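Tannase (Fusobacterium nucleatum subsp. nucleatum ATCC 25586, PDB 6YQ4) probably hydrolyses the ester bonds of gallotannins, as a tannase of the alpha/beta-hydrolase superfamily, and binds a magnesium ion. Local coordinates at residues I73-T78 and A141-L146; A135-K140 and P186-I191; Y145-D150 and E195-I200. One frame throughout, in Å; residues are numbered along the deposited sequence.

Contact 1 of 3, residues I73-T78 and A141-L146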
loop_
_atom_site.group_PDB
_atom_site.type_symbol
_atom_site.label_atom_id
_atom_site.label_comp_id
_atom_site.label_asym_id
_atom_site.label_seq_id
_atom_site.Cartn_x
_atom_site.Cartn_y
_atom_site.Cartn_z
ATOM N N ILE A 73 -18.781 1.914 4.278
ATOM C CA ILE A 73 -18.464 0.702 3.533
ATOM C C ILE A 73 -16.967 0.480 3.669
ATOM O O ILE A 73 -16.163 1.319 3.234
ATOM C CB ILE A 73 -18.914 0.801 2.062
ATOM C CG1 ILE A 73 -20.439 0.939 1.992
ATOM C CG2 ILE A 73 -18.479 -0.433 1.250
ATOM C CD1 ILE A 73 -20.996 0.958 0.586
ATOM N N PHE A 74 -16.596 -0.634 4.309
ATOM C CA PHE A 74 -15.203 -1.000 4.517
ATOM C C PHE A 74 -14.731 -1.807 3.311
ATOM O O PHE A 74 -15.310 -2.854 2.992
ATOM C CB PHE A 74 -15.049 -1.793 5.815
ATOM C CG PHE A 74 -13.615 -2.154 6.150
ATOM C CD1 PHE A 74 -12.696 -1.162 6.494
ATOM C CD2 PHE A 74 -13.192 -3.481 6.133
ATOM C CE1 PHE A 74 -11.376 -1.483 6.807
ATOM C CE2 PHE A 74 -11.864 -3.817 6.442
ATOM C CZ PHE A 74 -10.944 -2.804 6.774
ATOM N N PHE A 75 -13.663 -1.332 2.668
ATOM C CA PHE A 75 -13.206 -1.797 1.356
ATOM C C PHE A 75 -11.776 -2.357 1.420
ATOM O O PHE A 75 -10.836 -1.735 0.909
ATOM C CB PHE A 75 -13.316 -0.619 0.382
ATOM C CG PHE A 75 -13.187 -0.987 -1.068
ATOM C CD1 PHE A 75 -14.251 -1.576 -1.751
ATOM C CD2 PHE A 75 -12.017 -0.718 -1.769
ATOM C CE1 PHE A 75 -14.133 -1.936 -3.103
ATOM C CE2 PHE A 75 -11.901 -1.055 -3.127
ATOM C CZ PHE A 75 -12.958 -1.665 -3.787
ATOM N N PRO A 76 -11.577 -3.540 2.020
ATOM C CA PRO A 76 -10.226 -4.146 2.043
ATOM C C PRO A 76 -9.859 -4.914 0.774
ATOM O O PRO A 76 -10.652 -5.694 0.245
ATOM C CB PRO A 76 -10.294 -5.112 3.237
ATOM C CG PRO A 76 -11.752 -5.560 3.252
ATOM C CD PRO A 76 -12.568 -4.367 2.747
ATOM N N ASN A 77 -8.625 -4.715 0.304
ATOM C CA ASN A 77 -8.039 -5.554 -0.741
ATOM C C ASN A 77 -6.938 -6.426 -0.143
ATOM O O ASN A 77 -6.404 -6.129 0.926
ATOM C CB ASN A 77 -7.515 -4.711 -1.929
ATOM C CG ASN A 77 -6.114 -4.139 -1.709
ATOM O OD1 ASN A 77 -5.135 -4.880 -1.731
ATOM N ND2 ASN A 77 -6.009 -2.792 -1.553
ATOM N N THR A 78 -6.617 -7.528 -0.831
ATOM C CA THR A 78 -5.711 -8.539 -0.289
ATOM C C THR A 78 -4.385 -8.620 -1.036
ATOM O O THR A 78 -3.626 -9.581 -0.831
ATOM C CB THR A 78 -6.379 -9.927 -0.270
ATOM O OG1 THR A 78 -6.529 -10.440 -1.603
ATOM C CG2 THR A 78 -7.755 -9.865 0.414
ATOM N N ALA A 141 -12.951 -0.229 -10.681
ATOM C CA ALA A 141 -14.137 -0.850 -11.250
ATOM C C ALA A 141 -15.065 -1.405 -10.183
ATOM O O ALA A 141 -16.288 -1.381 -10.359
ATOM C CB ALA A 141 -13.709 -1.959 -12.199
ATOM N N ALA A 142 -14.522 -1.920 -9.081
ATOM C CA ALA A 142 -15.394 -2.415 -8.019
ATOM C C ALA A 142 -16.068 -1.265 -7.281
ATOM O O ALA A 142 -17.254 -1.353 -6.951
ATOM C CB ALA A 142 -14.621 -3.311 -7.047
ATOM N N VAL A 143 -15.340 -0.169 -7.037
ATOM C CA VAL A 143 -15.957 1.037 -6.479
ATOM C C VAL A 143 -17.107 1.499 -7.356
ATOM O O VAL A 143 -18.199 1.825 -6.867
ATOM C CB VAL A 143 -14.911 2.157 -6.303
ATOM C CG1 VAL A 143 -15.589 3.479 -5.885
ATOM C CG2 VAL A 143 -13.911 1.776 -5.266
ATOM N N ARG A 144 -16.886 1.539 -8.665
ATOM C CA ARG A 144 -17.938 1.995 -9.563
ATOM C C ARG A 144 -19.174 1.113 -9.439
ATOM O O ARG A 144 -20.305 1.613 -9.435
ATOM C CB ARG A 144 -17.401 2.028 -10.995
ATOM C CG ARG A 144 -16.247 3.000 -11.134
ATOM C CD ARG A 144 -15.738 3.121 -12.545
ATOM N NE ARG A 144 -14.904 4.307 -12.719
ATOM C CZ ARG A 144 -15.293 5.407 -13.352
ATOM N NH1 ARG A 144 -16.507 5.490 -13.881
ATOM N NH2 ARG A 144 -14.460 6.420 -13.472
ATOM N N TYR A 145 -18.967 -0.200 -9.302
ATOM C CA TYR A 145 -20.057 -1.125 -9.004
ATOM C C TYR A 145 -20.785 -0.738 -7.724
ATOM O O TYR A 145 -22.020 -0.763 -7.671
ATOM C CB TYR A 145 -19.506 -2.550 -8.893
ATOM C CG TYR A 145 -20.536 -3.597 -8.546
ATOM C CD1 TYR A 145 -21.132 -4.372 -9.545
ATOM C CD2 TYR A 145 -20.906 -3.822 -7.221
ATOM C CE1 TYR A 145 -22.072 -5.316 -9.240
ATOM C CE2 TYR A 145 -21.847 -4.773 -6.905
ATOM C CZ TYR A 145 -22.428 -5.523 -7.919
ATOM O OH TYR A 145 -23.376 -6.466 -7.600
ATOM N N LEU A 146 -20.037 -0.399 -6.671
ATOM C CA LEU A 146 -20.662 0.040 -5.425
ATOM C C LEU A 146 -21.539 1.266 -5.629
ATOM O O LEU A 146 -22.651 1.323 -5.093
ATOM C CB LEU A 146 -19.603 0.330 -4.374
ATOM C CG LEU A 146 -18.787 -0.885 -3.941
ATOM C CD1 LEU A 146 -17.905 -0.505 -2.757
ATOM C CD2 LEU A 146 -19.702 -2.024 -3.594
#
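Phe75 reaches from strand 73-76 into three side chains of helix 134-148, each met differently. Val143 CG2 lies over one face of the ring, 4.3 Å from the Phe75 ring centroid and 27° off its normal, a CH-pi contact. Ala142 CB comes in at the edge instead, 4.0 Å from Phe75 CZ. Leu146 CD1 meets the CD1-CE1 side of the ring obliquely, 3.9 Å from Phe75 CD1, and the same methyl also meets Ile73 CG2 at 4.0 Å. Ile73 and Leu146 lie alongside one another, pointing opposite ways. Phe75 CG stands anti to the backbone N (chi1 -167°), on the helix side of the strand, and the ring continues from there; no hydrogen bond crosses this buried, wholly apolar surface.

Neighbouring strands complete the packing: Pro114 touches Phe75 and Ala142, while Ile160 touches Phe75, Val143 and Leu146. Backbone bonds join strand 73-76 to Val110 and Ala112 on one flank and to Ile161 on the other. Helix 134-148 runs nearly antiparallel to strand 73-76 and connects the parallel strands 110-114 and 160-163, a beta-alpha-beta crossover over the intervening strand, as in the alpha/beta-hydrolase fold.

Contact 2 of 3, residues A135-K140 and P186-I191; sequences AIVDLK and PYLKEI
Val137 overlaps three side chains of helix 185-191 with its two methyls. CG2 presses against the stem of Tyr187, 3.7 Å from Tyr187 CB, and the two side chains cross at about a right angle; the tyrosine ring extends beyond the valine to touch Ile417 and Met420 of helix 415-420. This is helix-helix packing on the outside of the alpha/beta-hydrolase sheet: the short helix 185-191 lies on the crossover helix 134-148, the axes of the two segments 10.0 Å apart and crossing at -68°. CA atoms come nearest at Val137 and Leu188, 6.5 Å apart.

The other valine methyl, CG1, faces two branch tips, Ile191 CD1 at 3.9 Å and Leu188 CD2 at 4.0 Å, which lie in directions about 84° apart as seen from it. Ile191 has CG1 in the crowded position between backbone N and carbonyl carbon (chi1 56°), and its CD1 also comes within 4.2 Å of Asp138 OD2. That carboxylate is engaged elsewhere, OD1 by Arg117 in a salt bridge and OD2 by Gln47. Lys140 lends only the base of its chain to Leu188; its NZ turns away to Ser178 OG and makes a cation-pi contact with Tyr184. Leu188 CD2 also touches main chain, lying 3.7 Å from Val137 O.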
loop_
_atom_site.group_PDB
_atom_site.type_symbol
_atom_site.label_atom_id
_atom_site.label_comp_id
_atom_site.label_asym_id
_atom_site.label_seq_id
_atom_site.Cartn_x
_atom_site.Cartn_y
_atom_site.Cartn_z
ATOM N N ALA A 135 -4.381 -3.905 -11.588
ATOM C CA ALA A 135 -4.917 -4.018 -10.231
ATOM C C ALA A 135 -5.608 -2.733 -9.791
ATOM O O ALA A 135 -6.631 -2.791 -9.099
ATOM C CB ALA A 135 -3.826 -4.400 -9.227
ATOM N N ILE A 136 -5.074 -1.566 -10.177
ATOM C CA ILE A 136 -5.732 -0.321 -9.789
ATOM C C ILE A 136 -7.019 -0.162 -10.589
ATOM O O ILE A 136 -8.019 0.347 -10.074
ATOM C CB ILE A 136 -4.786 0.905 -9.906
ATOM C CG1 ILE A 136 -5.499 2.167 -9.411
ATOM C CG2 ILE A 136 -4.268 1.150 -11.320
ATOM C CD1 ILE A 136 -5.930 2.047 -7.971
ATOM N N VAL A 137 -7.049 -0.681 -11.816
ATOM C CA VAL A 137 -8.267 -0.626 -12.613
ATOM C C VAL A 137 -9.350 -1.504 -12.000
ATOM O O VAL A 137 -10.526 -1.123 -11.956
ATOM C CB VAL A 137 -7.960 -1.022 -14.065
ATOM C CG1 VAL A 137 -9.267 -1.319 -14.830
ATOM C CG2 VAL A 137 -7.147 0.076 -14.740
ATOM N N ASP A 138 -8.970 -2.669 -11.469
ATOM C CA ASP A 138 -9.966 -3.556 -10.873
ATOM C C ASP A 138 -10.592 -2.919 -9.636
ATOM O O ASP A 138 -11.820 -2.933 -9.479
ATOM C CB ASP A 138 -9.339 -4.919 -10.539
ATOM C CG ASP A 138 -9.018 -5.767 -11.801
ATOM O OD1 ASP A 138 -8.184 -6.696 -11.721
ATOM O OD2 ASP A 138 -9.597 -5.516 -12.878
ATOM N N LEU A 139 -9.766 -2.314 -8.768
ATOM C CA LEU A 139 -10.278 -1.660 -7.567
ATOM C C LEU A 139 -11.200 -0.495 -7.916
ATOM O O LEU A 139 -12.243 -0.311 -7.275
ATOM C CB LEU A 139 -9.113 -1.168 -6.692
ATOM C CG LEU A 139 -8.228 -2.234 -6.046
ATOM C CD1 LEU A 139 -7.473 -1.689 -4.848
ATOM C CD2 LEU A 139 -9.045 -3.466 -5.651
ATOM N N LYS A 140 -10.820 0.321 -8.913
ATOM C CA LYS A 140 -11.700 1.394 -9.374
ATOM C C LYS A 140 -13.021 0.833 -9.876
ATOM O O LYS A 140 -14.095 1.321 -9.512
ATOM C CB LYS A 140 -11.002 2.206 -10.475
ATOM C CG LYS A 140 -9.875 3.102 -9.954
ATOM C CD LYS A 140 -9.019 3.681 -11.077
ATOM C CE LYS A 140 -8.016 4.671 -10.495
ATOM N NZ LYS A 140 -8.686 5.933 -9.989
ATOM N N PRO A 186 -9.928 4.443 -20.396
ATOM C CA PRO A 186 -9.819 3.467 -21.507
ATOM C C PRO A 186 -9.658 2.029 -21.033
ATOM O O PRO A 186 -10.095 1.100 -21.725
ATOM C CB PRO A 186 -8.588 3.946 -22.295
ATOM C CG PRO A 186 -8.486 5.418 -21.989
ATOM C CD PRO A 186 -8.939 5.533 -20.532
ATOM N N TYR A 187 -9.063 1.808 -19.859
ATOM C CA TYR A 187 -9.021 0.449 -19.342
ATOM C C TYR A 187 -10.350 0.044 -18.717
ATOM O O TYR A 187 -10.724 -1.136 -18.774
ATOM C CB TYR A 187 -7.898 0.297 -18.322
ATOM C CG TYR A 187 -6.503 0.538 -18.857
ATOM C CD1 TYR A 187 -5.945 1.818 -18.846
ATOM C CD2 TYR A 187 -5.719 -0.525 -19.336
ATOM C CE1 TYR A 187 -4.660 2.042 -19.302
ATOM C CE2 TYR A 187 -4.426 -0.311 -19.799
ATOM C CZ TYR A 187 -3.908 0.983 -19.780
ATOM O OH TYR A 187 -2.639 1.238 -20.239
ATOM N N LEU A 188 -11.069 0.997 -18.114
ATOM C CA LEU A 188 -12.377 0.699 -17.535
ATOM C C LEU A 188 -13.411 0.464 -18.631
ATOM O O LEU A 188 -14.269 -0.422 -18.512
ATOM C CB LEU A 188 -12.808 1.840 -16.607
ATOM C CG LEU A 188 -11.948 2.069 -15.356
ATOM C CD1 LEU A 188 -12.030 3.491 -14.863
ATOM C CD2 LEU A 188 -12.348 1.111 -14.243
ATOM N N LYS A 189 -13.330 1.246 -19.715
ATOM C CA LYS A 189 -14.200 1.024 -20.866
ATOM C C LYS A 189 -13.980 -0.362 -21.449
ATOM O O LYS A 189 -14.939 -1.066 -21.770
ATOM C CB LYS A 189 -13.946 2.096 -21.926
ATOM C CG LYS A 189 -14.934 2.091 -23.096
ATOM C CD LYS A 189 -14.783 3.344 -23.963
ATOM C CE LYS A 189 -16.006 3.573 -24.841
ATOM N NZ LYS A 189 -17.229 3.793 -24.016
ATOM N N GLU A 190 -12.719 -0.779 -21.551
ATOM C CA GLU A 190 -12.384 -2.058 -22.165
ATOM C C GLU A 190 -12.988 -3.226 -21.395
ATOM O O GLU A 190 -13.426 -4.212 -21.999
ATOM C CB GLU A 190 -10.864 -2.192 -22.256
ATOM C CG GLU A 190 -10.361 -3.530 -22.759
ATOM C CD GLU A 190 -8.857 -3.524 -23.015
ATOM O OE1 GLU A 190 -8.130 -2.778 -22.305
ATOM O OE2 GLU A 190 -8.413 -4.257 -23.932
ATOM N N ILE A 191 -13.029 -3.149 -20.066
ATOM C CA ILE A 191 -13.583 -4.289 -19.343
ATOM C C ILE A 191 -15.034 -4.037 -18.963
ATOM O O ILE A 191 -15.656 -4.852 -18.275
ATOM C CB ILE A 191 -12.749 -4.652 -18.107
ATOM C CG1 ILE A 191 -12.587 -3.464 -17.165
ATOM C CG2 ILE A 191 -11.401 -5.269 -18.524
ATOM C CD1 ILE A 191 -11.989 -3.870 -15.846
#

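Contact 3 of 3, residues Y145-D150 and E195-I200; sequences YLYLND and ETRDDI. With MG (magnesium ion), chain E.
Tyr147 has CG anti to its carbonyl carbon (chi1 -84°), while Arg197 carries CG between its backbone N and carbonyl carbon (chi1 57°), and the arginine chain, bent at chi3, is laid over one face of the tyrosine ring. Arg197 CG stands 3.7 Å from the Tyr147 ring centroid, close to the ring normal, as a CH-pi contact. Further along, Arg197 NE is 3.2 Å above the ring plane, offset toward the rim near CE1 and CZ. The guanidinium does not stack flat: its plane is turned 74° from the ring. From there Arg197 NH2 gives a weak hydrogen bond of 3.4 Å to Tyr147 OH. At the ring edge, Asp199 O lies near the ring plane, 3.0 Å from Tyr147 OH. Asp199 OD1, 3.1 Å from Arg197 NE, pairs with it by charge alone, well out of the guanidinium plane.

The contact joins the C-terminal end of crossover helix 134-148 in the alpha/beta-hydrolase fold to the loop leading into strand 202-206. Thr196 seats the loop on the helix: its CG2 is 3.7 Å from Leu148 CB, and its OG1 is hydrogen-bonded to Arg144 O. Just after the helix, Asn149 folds back so that ND2 donates to Tyr145 O at 3.0 Å and sits over the centre of the Tyr145 ring. Asn149 N reaches the same oxygen from the opposite face of the carbonyl plane; ND2 is also bonded to Leu8 O. Asp150 chelates the magnesium ion through its backbone O and through OD2, the latter 2.4 Å from the metal. Met153 O and Gly155 O are further ligands, and Ala157 N donates to Asp150 OD2.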
loop_
_atom_site.group_PDB
_atom_site.type_symbol
_atom_site.label_atom_id
_atom_site.label_comp_id
_atom_site.label_asym_id
_atom_site.label_seq_id
_atom_site.Cartn_x
_atom_site.Cartn_y
_atom_site.Cartn_z
ATOM N N TYR A 145 -18.967 -0.200 -9.302
ATOM C CA TYR A 145 -20.057 -1.125 -9.004
ATOM C C TYR A 145 -20.785 -0.738 -7.724
ATOM O O TYR A 145 -22.020 -0.763 -7.671
ATOM C CB TYR A 145 -19.506 -2.550 -8.893
ATOM C CG TYR A 145 -20.536 -3.597 -8.546
ATOM C CD1 TYR A 145 -21.132 -4.372 -9.545
ATOM C CD2 TYR A 145 -20.906 -3.822 -7.221
ATOM C CE1 TYR A 145 -22.072 -5.316 -9.240
ATOM C CE2 TYR A 145 -21.847 -4.773 -6.905
ATOM C CZ TYR A 145 -22.428 -5.523 -7.919
ATOM O OH TYR A 145 -23.376 -6.466 -7.600
ATOM N N LEU A 146 -20.037 -0.399 -6.671
ATOM C CA LEU A 146 -20.662 0.040 -5.425
ATOM C C LEU A 146 -21.539 1.266 -5.629
ATOM O O LEU A 146 -22.651 1.323 -5.093
ATOM C CB LEU A 146 -19.603 0.330 -4.374
ATOM C CG LEU A 146 -18.787 -0.885 -3.941
ATOM C CD1 LEU A 146 -17.905 -0.505 -2.757
ATOM C CD2 LEU A 146 -19.702 -2.024 -3.594
ATOM N N TYR A 147 -21.060 2.260 -6.394
ATOM C CA TYR A 147 -21.862 3.469 -6.622
ATOM C C TYR A 147 -23.105 3.168 -7.447
ATOM O O TYR A 147 -24.200 3.639 -7.122
ATOM C CB TYR A 147 -21.025 4.554 -7.313
ATOM C CG TYR A 147 -20.195 5.368 -6.343
ATOM C CD1 TYR A 147 -20.801 6.245 -5.438
ATOM C CD2 TYR A 147 -18.811 5.245 -6.308
ATOM C CE1 TYR A 147 -20.042 6.988 -4.536
ATOM C CE2 TYR A 147 -18.040 5.987 -5.412
ATOM C CZ TYR A 147 -18.659 6.853 -4.528
ATOM O OH TYR A 147 -17.883 7.571 -3.647
ATOM N N LEU A 148 -22.951 2.379 -8.520
ATOM C CA LEU A 148 -24.081 2.025 -9.374
ATOM C C LEU A 148 -25.207 1.364 -8.592
ATOM O O LEU A 148 -26.386 1.556 -8.917
ATOM C CB LEU A 148 -23.606 1.107 -10.500
ATOM C CG LEU A 148 -24.664 0.790 -11.567
ATOM C CD1 LEU A 148 -24.250 1.251 -12.950
ATOM C CD2 LEU A 148 -24.946 -0.695 -11.589
ATOM N N ASN A 149 -24.876 0.597 -7.556
ATOM C CA ASN A 149 -25.867 -0.140 -6.783
ATOM C C ASN A 149 -26.139 0.482 -5.431
ATOM O O ASN A 149 -26.686 -0.198 -4.559
ATOM C CB ASN A 149 -25.415 -1.579 -6.562
ATOM C CG ASN A 149 -25.401 -2.374 -7.817
ATOM O OD1 ASN A 149 -26.447 -2.754 -8.329
ATOM N ND2 ASN A 149 -24.215 -2.649 -8.324
ATOM N N ASP A 150 -25.732 1.736 -5.218
ATOM C CA ASP A 150 -25.889 2.344 -3.899
ATOM C C ASP A 150 -27.352 2.377 -3.476
ATOM O O ASP A 150 -27.679 2.066 -2.324
ATOM C CB ASP A 150 -25.289 3.754 -3.895
ATOM C CG ASP A 150 -25.129 4.326 -2.490
ATOM O OD1 ASP A 150 -24.907 5.554 -2.368
ATOM O OD2 ASP A 150 -25.224 3.552 -1.512
ATOM N N GLU A 195 -20.318 2.982 -15.410
ATOM C CA GLU A 195 -19.938 4.347 -15.757
ATOM C C GLU A 195 -20.491 5.303 -14.706
ATOM O O GLU A 195 -21.412 6.078 -14.939
ATOM C CB GLU A 195 -20.408 4.677 -17.171
ATOM C CG GLU A 195 -19.515 4.002 -18.230
ATOM C CD GLU A 195 -20.187 3.826 -19.584
ATOM O OE1 GLU A 195 -19.549 3.271 -20.506
ATOM O OE2 GLU A 195 -21.350 4.247 -19.730
ATOM N N THR A 196 -19.896 5.207 -13.509
ATOM C CA THR A 196 -20.350 5.952 -12.343
ATOM C C THR A 196 -19.200 6.795 -11.847
ATOM O O THR A 196 -18.963 7.901 -12.367
ATOM C CB THR A 196 -20.926 4.994 -11.287
ATOM O OG1 THR A 196 -19.900 4.130 -10.807
ATOM C CG2 THR A 196 -22.016 4.157 -11.866
ATOM N N ARG A 197 -18.439 6.335 -10.844
ATOM C CA ARG A 197 -17.297 7.074 -10.311
ATOM C C ARG A 197 -16.494 6.167 -9.389
ATOM O O ARG A 197 -16.982 5.122 -8.937
ATOM C CB ARG A 197 -17.737 8.336 -9.566
ATOM C CG ARG A 197 -18.705 8.119 -8.415
ATOM C CD ARG A 197 -19.123 9.473 -7.859
ATOM N NE ARG A 197 -19.103 9.519 -6.399
ATOM C CZ ARG A 197 -19.344 10.609 -5.673
ATOM N NH1 ARG A 197 -19.646 11.749 -6.280
ATOM N NH2 ARG A 197 -19.290 10.558 -4.344
ATOM N N ASP A 198 -15.244 6.579 -9.115
ATOM C CA ASP A 198 -14.332 5.751 -8.336
ATOM C C ASP A 198 -13.609 6.503 -7.218
ATOM O O ASP A 198 -12.704 5.936 -6.587
ATOM C CB ASP A 198 -13.320 5.058 -9.266
ATOM C CG ASP A 198 -12.614 6.030 -10.196
ATOM O OD1 ASP A 198 -12.008 6.990 -9.679
ATOM O OD2 ASP A 198 -12.642 5.824 -11.437
ATOM N N ASP A 199 -13.996 7.742 -6.915
ATOM C CA ASP A 199 -13.411 8.426 -5.767
ATOM C C ASP A 199 -13.913 7.787 -4.474
ATOM O O ASP A 199 -15.025 7.253 -4.421
ATOM C CB ASP A 199 -13.750 9.916 -5.802
ATOM C CG ASP A 199 -15.230 10.176 -5.654
ATOM O OD1 ASP A 199 -15.998 9.740 -6.540
ATOM O OD2 ASP A 199 -15.623 10.804 -4.648
ATOM N N ILE A 200 -13.079 7.820 -3.426
ATOM C CA ILE A 200 -13.421 7.162 -2.171
ATOM C C ILE A 200 -13.377 8.164 -1.020
ATOM O O ILE A 200 -12.915 9.292 -1.161
ATOM C CB ILE A 200 -12.529 5.939 -1.866
ATOM C CG1 ILE A 200 -11.067 6.326 -1.756
ATOM C CG2 ILE A 200 -12.680 4.892 -2.938
ATOM C CD1 ILE A 200 -10.261 5.279 -1.103
HETATM MG MG MG E . -26.625 2.218 -0.043
#

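All three contacts draw on helix 134-148: contact 2 on its early turns, contact 1 on the later turns, contact 3 on its C-terminal end. Contacts 1 and 3 have centres 9 Å apart, and contact 2 lies 13 Å from each. Arg144 NH2 ties helix to loop by a salt bridge of 2.8 Å to Asp198 OD2, and Leu188 CD1 packs 3.7 Å from Arg144 NE, so contact 2 abuts that link. The magnesium ion bound in contact 3 is about 6 Å from the nearest side-chain atom of Ile73 in contact 1. At the other end of 73-78, Asn77 ND2 is bonded to Gly168 O, in the GxSxG turn that is probably the nucleophile elbow.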